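Long-range contacts in tubulin-like protein CetZ1 (Haloferax volcanii, PDB 4B46), which controls archaeal cell shape as a GTP-binding tubulin relative, and is essential for forming the rod-shaped cells needed for efficient swimming: residues V228-E236 with L274-L285; G291-P302 with A337-G348. One frame throughout, in Å; residues are numbered along the deposited sequence.

Contact 1. Residues V228-E236 with L274-L285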
# COMPACT_ATOMS: atom_id res chain seq x y z
N VAL A 228 5.54 -9.52 -4.55
CA VAL A 228 4.64 -9.07 -3.50
C VAL A 228 5.43 -8.62 -2.27
O VAL A 228 6.41 -9.26 -1.89
CB VAL A 228 3.70 -10.24 -3.09
CG1 VAL A 228 2.88 -9.87 -1.87
CG2 VAL A 228 2.80 -10.62 -4.25
N SER A 229 5.00 -7.52 -1.65
CA SER A 229 5.61 -7.08 -0.40
C SER A 229 4.62 -7.02 0.75
O SER A 229 3.42 -6.85 0.55
CB SER A 229 6.29 -5.72 -0.55
OG SER A 229 7.30 -5.79 -1.52
N THR A 230 5.15 -7.15 1.97
CA THR A 230 4.34 -7.09 3.18
C THR A 230 5.05 -6.19 4.18
O THR A 230 6.27 -6.03 4.14
CB THR A 230 4.10 -8.51 3.76
OG1 THR A 230 3.18 -8.45 4.88
CG2 THR A 230 5.42 -9.17 4.22
N VAL A 231 4.28 -5.58 5.09
CA VAL A 231 4.87 -4.68 6.07
C VAL A 231 4.58 -5.09 7.51
O VAL A 231 3.43 -5.36 7.87
CB VAL A 231 4.43 -3.22 5.81
CG1 VAL A 231 4.77 -2.32 6.98
CG2 VAL A 231 5.08 -2.69 4.53
N GLY A 232 5.63 -5.13 8.34
CA GLY A 232 5.47 -5.34 9.77
C GLY A 232 5.61 -4.01 10.49
O GLY A 232 6.25 -3.10 9.97
N TYR A 233 5.03 -3.90 11.68
CA TYR A 233 4.93 -2.59 12.33
C TYR A 233 4.73 -2.71 13.82
O TYR A 233 3.86 -3.45 14.28
CB TYR A 233 3.77 -1.79 11.71
CG TYR A 233 3.43 -0.47 12.40
CD1 TYR A 233 2.54 -0.42 13.47
CD2 TYR A 233 3.95 0.74 11.93
CE1 TYR A 233 2.22 0.78 14.09
CE2 TYR A 233 3.63 1.95 12.54
CZ TYR A 233 2.77 1.96 13.62
OH TYR A 233 2.45 3.15 14.22
N ALA A 234 5.51 -1.95 14.58
CA ALA A 234 5.27 -1.80 16.01
C ALA A 234 5.61 -0.38 16.43
O ALA A 234 6.47 0.26 15.84
CB ALA A 234 6.08 -2.81 16.81
N SER A 235 4.92 0.12 17.44
CA SER A 235 5.20 1.46 17.93
C SER A 235 4.95 1.55 19.42
O SER A 235 4.22 0.73 19.98
CB SER A 235 4.33 2.50 17.20
OG SER A 235 2.99 2.41 17.60
N GLU A 236 5.56 2.54 20.05
CA GLU A 236 5.33 2.79 21.46
C GLU A 236 5.67 4.24 21.82
O GLU A 236 6.49 4.88 21.15
CB GLU A 236 6.15 1.84 22.32
CG GLU A 236 7.63 1.93 22.10
CD GLU A 236 8.40 1.04 23.04
OE1 GLU A 236 7.93 0.79 24.17
OE2 GLU A 236 9.49 0.56 22.64
N LEU A 274 11.34 -3.20 19.52
CA LEU A 274 10.38 -2.80 18.50
C LEU A 274 10.57 -3.59 17.21
O LEU A 274 9.61 -3.97 16.55
CB LEU A 274 10.51 -1.31 18.18
CG LEU A 274 9.80 -0.27 19.04
CD1 LEU A 274 10.00 1.08 18.40
CD2 LEU A 274 8.31 -0.59 19.21
N VAL A 275 11.84 -3.82 16.85
CA VAL A 275 12.18 -4.58 15.66
C VAL A 275 11.59 -5.99 15.76
O VAL A 275 10.93 -6.46 14.83
CB VAL A 275 13.72 -4.64 15.45
CG1 VAL A 275 14.08 -5.61 14.35
CG2 VAL A 275 14.27 -3.26 15.12
N ARG A 276 11.82 -6.65 16.89
CA ARG A 276 11.23 -7.96 17.12
C ARG A 276 9.70 -7.95 17.09
O ARG A 276 9.09 -8.81 16.46
CB ARG A 276 11.74 -8.57 18.44
CG ARG A 276 13.25 -8.84 18.43
CD ARG A 276 13.68 -9.80 19.55
NE ARG A 276 13.39 -9.25 20.88
CZ ARG A 276 14.17 -8.39 21.51
NH1 ARG A 276 15.29 -7.97 20.93
NH2 ARG A 276 13.84 -7.93 22.71
N LYS A 277 9.09 -6.97 17.75
CA LYS A 277 7.63 -6.88 17.80
C LYS A 277 7.04 -6.68 16.41
O LYS A 277 5.98 -7.25 16.09
CB LYS A 277 7.19 -5.74 18.72
CG LYS A 277 7.36 -6.05 20.19
CD LYS A 277 7.36 -4.78 21.02
CE LYS A 277 7.77 -5.05 22.45
NZ LYS A 277 7.90 -3.78 23.21
N ALA A 278 7.72 -5.88 15.59
CA ALA A 278 7.27 -5.62 14.23
C ALA A 278 7.41 -6.87 13.36
O ALA A 278 6.52 -7.16 12.55
CB ALA A 278 8.04 -4.45 13.62
N ALA A 279 8.51 -7.60 13.52
CA ALA A 279 8.75 -8.76 12.68
C ALA A 279 7.83 -9.92 13.03
O ALA A 279 7.44 -10.69 12.16
CB ALA A 279 10.18 -9.21 12.77
N LEU A 280 7.50 -10.03 14.31
CA LEU A 280 6.71 -11.17 14.80
C LEU A 280 5.23 -10.82 14.97
O LEU A 280 4.40 -11.70 15.21
CB LEU A 280 7.29 -11.69 16.12
CG LEU A 280 8.79 -12.01 16.06
CD1 LEU A 280 9.31 -12.58 17.37
CD2 LEU A 280 9.12 -12.94 14.89
N GLY A 281 4.90 -9.54 14.84
CA GLY A 281 3.53 -9.11 14.98
C GLY A 281 2.73 -9.34 13.71
O GLY A 281 3.23 -9.94 12.76
N ARG A 282 1.50 -8.86 13.70
CA ARG A 282 0.64 -9.00 12.53
C ARG A 282 1.17 -8.17 11.35
O ARG A 282 1.42 -6.97 11.48
CB ARG A 282 -0.79 -8.60 12.87
CG ARG A 282 -1.81 -8.87 11.76
CD ARG A 282 -3.20 -8.50 12.22
NE ARG A 282 -3.67 -9.42 13.25
CZ ARG A 282 -4.37 -9.05 14.31
NH1 ARG A 282 -4.67 -7.77 14.49
NH2 ARG A 282 -4.76 -9.96 15.20
N LEU A 283 1.36 -8.83 10.22
CA LEU A 283 1.81 -8.18 8.99
C LEU A 283 0.63 -7.69 8.15
O LEU A 283 -0.47 -8.20 8.29
CB LEU A 283 2.62 -9.18 8.17
CG LEU A 283 3.77 -9.83 8.95
CD1 LEU A 283 4.55 -10.72 8.01
CD2 LEU A 283 4.68 -8.76 9.58
N THR A 284 0.87 -6.72 7.28
CA THR A 284 -0.18 -6.24 6.38
C THR A 284 -0.71 -7.42 5.56
O THR A 284 -1.92 -7.60 5.44
CB THR A 284 0.32 -5.08 5.47
OG1 THR A 284 1.44 -5.51 4.69
CG2 THR A 284 0.73 -3.88 6.32
N LEU A 285 0.22 -8.23 5.04
CA LEU A 285 -0.09 -9.53 4.46
C LEU A 285 0.59 -10.62 5.27
O LEU A 285 1.81 -10.74 5.24
CB LEU A 285 0.37 -9.61 3.00
CG LEU A 285 0.28 -11.00 2.34
CD1 LEU A 285 -1.18 -11.51 2.23
CD2 LEU A 285 0.96 -11.01 0.98
O HOH W 1 1.75 -4.51 10.07
O HOH W 2 3.84 -6.28 12.76
O HOH W 3 1.35 -4.48 13.43
O HOH W 4 3.48 -5.55 16.19
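Thr230 grips the loop that follows the helix with its hydroxyl: OG1 donates to Leu285 O at 2.7 Å, coming in well off the line of the carbonyl bond (C=O...donor angle 115°) and tilted out of its plane. A chi1 of -174°, which sets OG1 opposite the backbone N, brings the hydroxyl over this loop and within 3.4 Å of Leu283 CB. Val231 N donates to Thr284 OG1 at 2.9 Å, while Thr284 N returns a bond to Val231 O at 3.0 Å. Thr284 OG1, set between its own backbone N and carbonyl carbon (chi1 59°), which leaves CG2 to pack on Val231 CB, is also bonded to Val166 O and thereby spans two neighbouring strands. Here strand 228-237 adjoins strand 163-168 of the parallel GTPase sheet on one flank and antiparallel strand 339-347 on the other, at the seam between the two domains of the tubulin/FtsZ fold. A valine in place of Thr230 lacks the hydroxyl that Leu285 O accepts from, and the loop would probably be held less firmly to the strand. Further along, Leu283 CD2 lies 3.5 Å from Gly232 CA, where any CB would run into Ala278 O. Ala278 CB sits against the peptide of Tyr233, 3.6 Å from its N, and Ala234 CB meets Lys277 CB at 3.7 Å. A water accepts a hydrogen bond from Tyr233 N and lies within bonding distance of Ala278 O and Arg282 O.

Contact 2. Residues G291-P302 with A337-G348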
# COMPACT_ATOMS: atom_id res chain seq x y z
N GLY A 291 12.69 -16.40 3.81
CA GLY A 291 12.64 -16.48 2.36
C GLY A 291 12.32 -15.18 1.63
O GLY A 291 12.30 -15.17 0.40
N ALA A 292 12.05 -14.10 2.36
CA ALA A 292 11.85 -12.80 1.73
C ALA A 292 13.12 -12.44 0.97
O ALA A 292 14.22 -12.80 1.38
CB ALA A 292 11.54 -11.73 2.77
N GLU A 293 12.97 -11.75 -0.15
CA GLU A 293 14.12 -11.45 -1.00
C GLU A 293 14.98 -10.33 -0.41
O GLU A 293 16.21 -10.43 -0.37
CB GLU A 293 13.63 -11.07 -2.40
CG GLU A 293 14.72 -10.93 -3.45
CD GLU A 293 14.17 -10.64 -4.83
OE1 GLU A 293 12.94 -10.78 -5.03
OE2 GLU A 293 14.96 -10.27 -5.72
N ARG A 294 14.34 -9.26 0.04
CA ARG A 294 15.06 -8.11 0.57
C ARG A 294 14.24 -7.54 1.71
O ARG A 294 13.02 -7.64 1.70
CB ARG A 294 15.25 -7.04 -0.50
CG ARG A 294 16.08 -7.46 -1.69
CD ARG A 294 16.28 -6.28 -2.64
NE ARG A 294 17.35 -6.53 -3.60
CZ ARG A 294 17.16 -7.05 -4.81
NH1 ARG A 294 15.93 -7.35 -5.22
NH2 ARG A 294 18.19 -7.24 -5.62
N ALA A 295 14.92 -6.96 2.70
CA ALA A 295 14.25 -6.38 3.86
C ALA A 295 14.77 -4.97 4.10
O ALA A 295 15.94 -4.68 3.84
CB ALA A 295 14.48 -7.25 5.10
N LEU A 296 13.89 -4.11 4.59
CA LEU A 296 14.28 -2.76 4.96
C LEU A 296 13.68 -2.46 6.31
O LEU A 296 12.48 -2.59 6.50
CB LEU A 296 13.77 -1.75 3.94
CG LEU A 296 13.90 -0.27 4.33
CD1 LEU A 296 15.37 0.18 4.44
CD2 LEU A 296 13.15 0.62 3.33
N LEU A 297 14.53 -2.05 7.24
CA LEU A 297 14.10 -1.66 8.57
C LEU A 297 14.05 -0.14 8.64
O LEU A 297 14.98 0.54 8.22
CB LEU A 297 15.10 -2.19 9.62
CG LEU A 297 14.90 -1.70 11.05
CD1 LEU A 297 13.52 -2.09 11.56
CD2 LEU A 297 16.00 -2.25 11.96
N VAL A 298 12.95 0.38 9.17
CA VAL A 298 12.80 1.81 9.33
C VAL A 298 12.40 2.13 10.76
O VAL A 298 11.38 1.64 11.25
CB VAL A 298 11.73 2.37 8.36
CG1 VAL A 298 11.54 3.86 8.59
CG2 VAL A 298 12.12 2.09 6.92
N LEU A 299 13.20 2.95 11.43
CA LEU A 299 12.87 3.45 12.77
C LEU A 299 12.50 4.92 12.68
O LEU A 299 13.26 5.72 12.17
CB LEU A 299 14.06 3.29 13.72
CG LEU A 299 14.18 2.02 14.56
CD1 LEU A 299 13.02 1.92 15.55
CD2 LEU A 299 14.23 0.80 13.68
N ALA A 300 11.33 5.29 13.18
CA ALA A 300 10.91 6.69 13.14
C ALA A 300 10.64 7.19 14.54
O ALA A 300 9.97 6.53 15.33
CB ALA A 300 9.67 6.84 12.26
N GLY A 301 11.16 8.37 14.85
CA GLY A 301 10.95 8.95 16.16
C GLY A 301 11.87 10.12 16.40
O GLY A 301 12.65 10.51 15.52
N PRO A 302 11.79 10.70 17.61
CA PRO A 302 12.66 11.82 17.97
C PRO A 302 14.10 11.35 18.03
O PRO A 302 14.35 10.26 18.57
CB PRO A 302 12.16 12.22 19.36
CG PRO A 302 11.49 11.00 19.89
CD PRO A 302 10.92 10.28 18.71
N ALA A 337 8.41 14.28 18.13
CA ALA A 337 7.59 13.07 18.10
C ALA A 337 7.53 12.42 19.48
O ALA A 337 8.54 12.35 20.18
CB ALA A 337 8.12 12.09 17.07
N GLU A 338 6.35 11.96 19.86
CA GLU A 338 6.18 11.36 21.18
C GLU A 338 6.05 9.84 21.07
O GLU A 338 5.85 9.15 22.07
CB GLU A 338 4.97 11.97 21.89
CG GLU A 338 5.14 13.46 22.20
CD GLU A 338 3.82 14.17 22.44
OE1 GLU A 338 2.76 13.49 22.41
OE2 GLU A 338 3.83 15.40 22.65
N LYS A 339 6.19 9.33 19.85
CA LYS A 339 6.19 7.89 19.60
C LYS A 339 7.46 7.46 18.88
O LYS A 339 8.03 8.23 18.11
CB LYS A 339 5.00 7.50 18.73
CG LYS A 339 3.67 7.42 19.43
CD LYS A 339 2.61 6.93 18.46
CE LYS A 339 1.23 6.86 19.10
NZ LYS A 339 0.21 6.37 18.12
N VAL A 340 7.89 6.23 19.14
CA VAL A 340 8.88 5.60 18.29
C VAL A 340 8.20 4.44 17.56
O VAL A 340 7.51 3.63 18.18
CB VAL A 340 10.10 5.09 19.08
CG1 VAL A 340 11.11 4.44 18.14
CG2 VAL A 340 10.76 6.23 19.84
N ALA A 341 8.37 4.38 16.25
CA ALA A 341 7.77 3.32 15.46
C ALA A 341 8.83 2.59 14.65
O ALA A 341 9.73 3.21 14.09
CB ALA A 341 6.69 3.89 14.55
N GLY A 342 8.71 1.27 14.59
CA GLY A 342 9.58 0.46 13.76
C GLY A 342 8.77 -0.21 12.66
O GLY A 342 7.73 -0.81 12.93
N VAL A 343 9.24 -0.08 11.42
CA VAL A 343 8.58 -0.71 10.29
C VAL A 343 9.56 -1.63 9.59
O VAL A 343 10.71 -1.28 9.39
CB VAL A 343 8.03 0.34 9.29
CG1 VAL A 343 8.09 -0.18 7.85
CG2 VAL A 343 6.61 0.74 9.66
N ILE A 344 9.10 -2.82 9.24
CA ILE A 344 9.91 -3.70 8.42
C ILE A 344 9.19 -3.94 7.11
O ILE A 344 8.05 -4.39 7.09
CB ILE A 344 10.18 -5.04 9.13
CG1 ILE A 344 10.86 -4.79 10.49
CG2 ILE A 344 11.04 -5.93 8.25
CD1 ILE A 344 11.07 -6.04 11.32
N LEU A 345 9.86 -3.62 6.01
CA LEU A 345 9.33 -3.88 4.69
C LEU A 345 10.02 -5.13 4.19
O LEU A 345 11.25 -5.21 4.20
CB LEU A 345 9.63 -2.70 3.75
CG LEU A 345 9.47 -2.93 2.25
CD1 LEU A 345 8.01 -3.27 1.88
CD2 LEU A 345 9.97 -1.72 1.44
N LEU A 346 9.22 -6.13 3.82
CA LEU A 346 9.74 -7.37 3.28
C LEU A 346 9.24 -7.50 1.86
O LEU A 346 8.04 -7.55 1.62
CB LEU A 346 9.27 -8.57 4.12
CG LEU A 346 9.71 -8.57 5.58
CD1 LEU A 346 9.05 -9.71 6.34
CD2 LEU A 346 11.23 -8.69 5.69
N SER A 347 10.17 -7.51 0.91
CA SER A 347 9.81 -7.54 -0.49
C SER A 347 10.16 -8.88 -1.08
O SER A 347 11.17 -9.46 -0.73
CB SER A 347 10.50 -6.40 -1.25
OG SER A 347 10.53 -6.64 -2.65
N GLY A 348 9.30 -9.40 -1.96
CA GLY A 348 9.59 -10.66 -2.62
C GLY A 348 9.27 -11.85 -1.75
O GLY A 348 9.98 -12.87 -1.77
O HOH W 5 11.38 -8.60 -4.59
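Between Leu296 and Leu345, and again between Val298 and Val343, the flat groups are peptides, and each N-H points in the plane of the carbonyl it meets. Leu345 N reaches Leu296 O at 2.9 Å, and Val343 N reaches Val298 O at 2.8 Å. The ladder borders strand 228-237 on one flank and strand 326-333 on the other. Leu297, Leu299, Ile344 and Leu346 occupy one face, which helix 265-280 covers through Val275, Ile271 and Ala279. On this face Leu297, its CG swung opposite the backbone N (chi1 172°), turns CD1 to Ile344 CG1 at 3.9 Å. Leu346 CD2 settles on Ala295 CB at 3.6 Å, and Leu299 CD1 lies over Gly342 CA and touches Val340 CG1. The other face carries Leu296, Leu345, Val298, Val343, Ala300 and Ala341; Tyr233 and Tyr332 pack there.

At one end the ladder is distorted. Ser347 O accepts both Glu293 N at 3.0 Å and Arg294 N at 3.3 Å, the first bond bent (134° at the hydrogen) and the second straighter (162°), which makes a classic beta bulge. Glu293 OE2 pairs with Arg294 NH1 at 3.1 Å, and Arg294 NE turns to Glu326; a water joins Glu293 OE1 to Ser347 OG. At the opposite end the ring of Pro302 rests on the Ala337 carbonyl, CG lying 3.3 Å from its O.

Strand 294-301 leads through helix 308-322 into parallel strand 326-333, a beta-alpha-beta crossover, and strand 339-347 then returns antiparallel along the other flank of strand 294-301, giving the mixed sheet of the tubulin-type C-terminal domain.

Both contacts are largely buried, with exposed residues at their margins: Lys277 and Arg282 in contact 1, Gly291 and Lys339 in contact 2. They share one sheet, in which strands 228-237 and 339-347 are neighbours, Ala234 O lying 2.7 Å from Gly342 N, a probable hydrogen bond. Helix 265-280 serves both: Leu274, which meets 228-236 in contact 1, also touches Val340, and Ala279 packs on Ile344. Contact 1 joins a strand to a helix and the loop after it, so threonine hydroxyls and bridging waters do much of the work, and its loop comes nearer the GTP site. Contact 2 pairs two strands by a regular backbone ladder lined with aliphatic side chains, and a Glu293-Arg294 salt bridge sits at its bulged end.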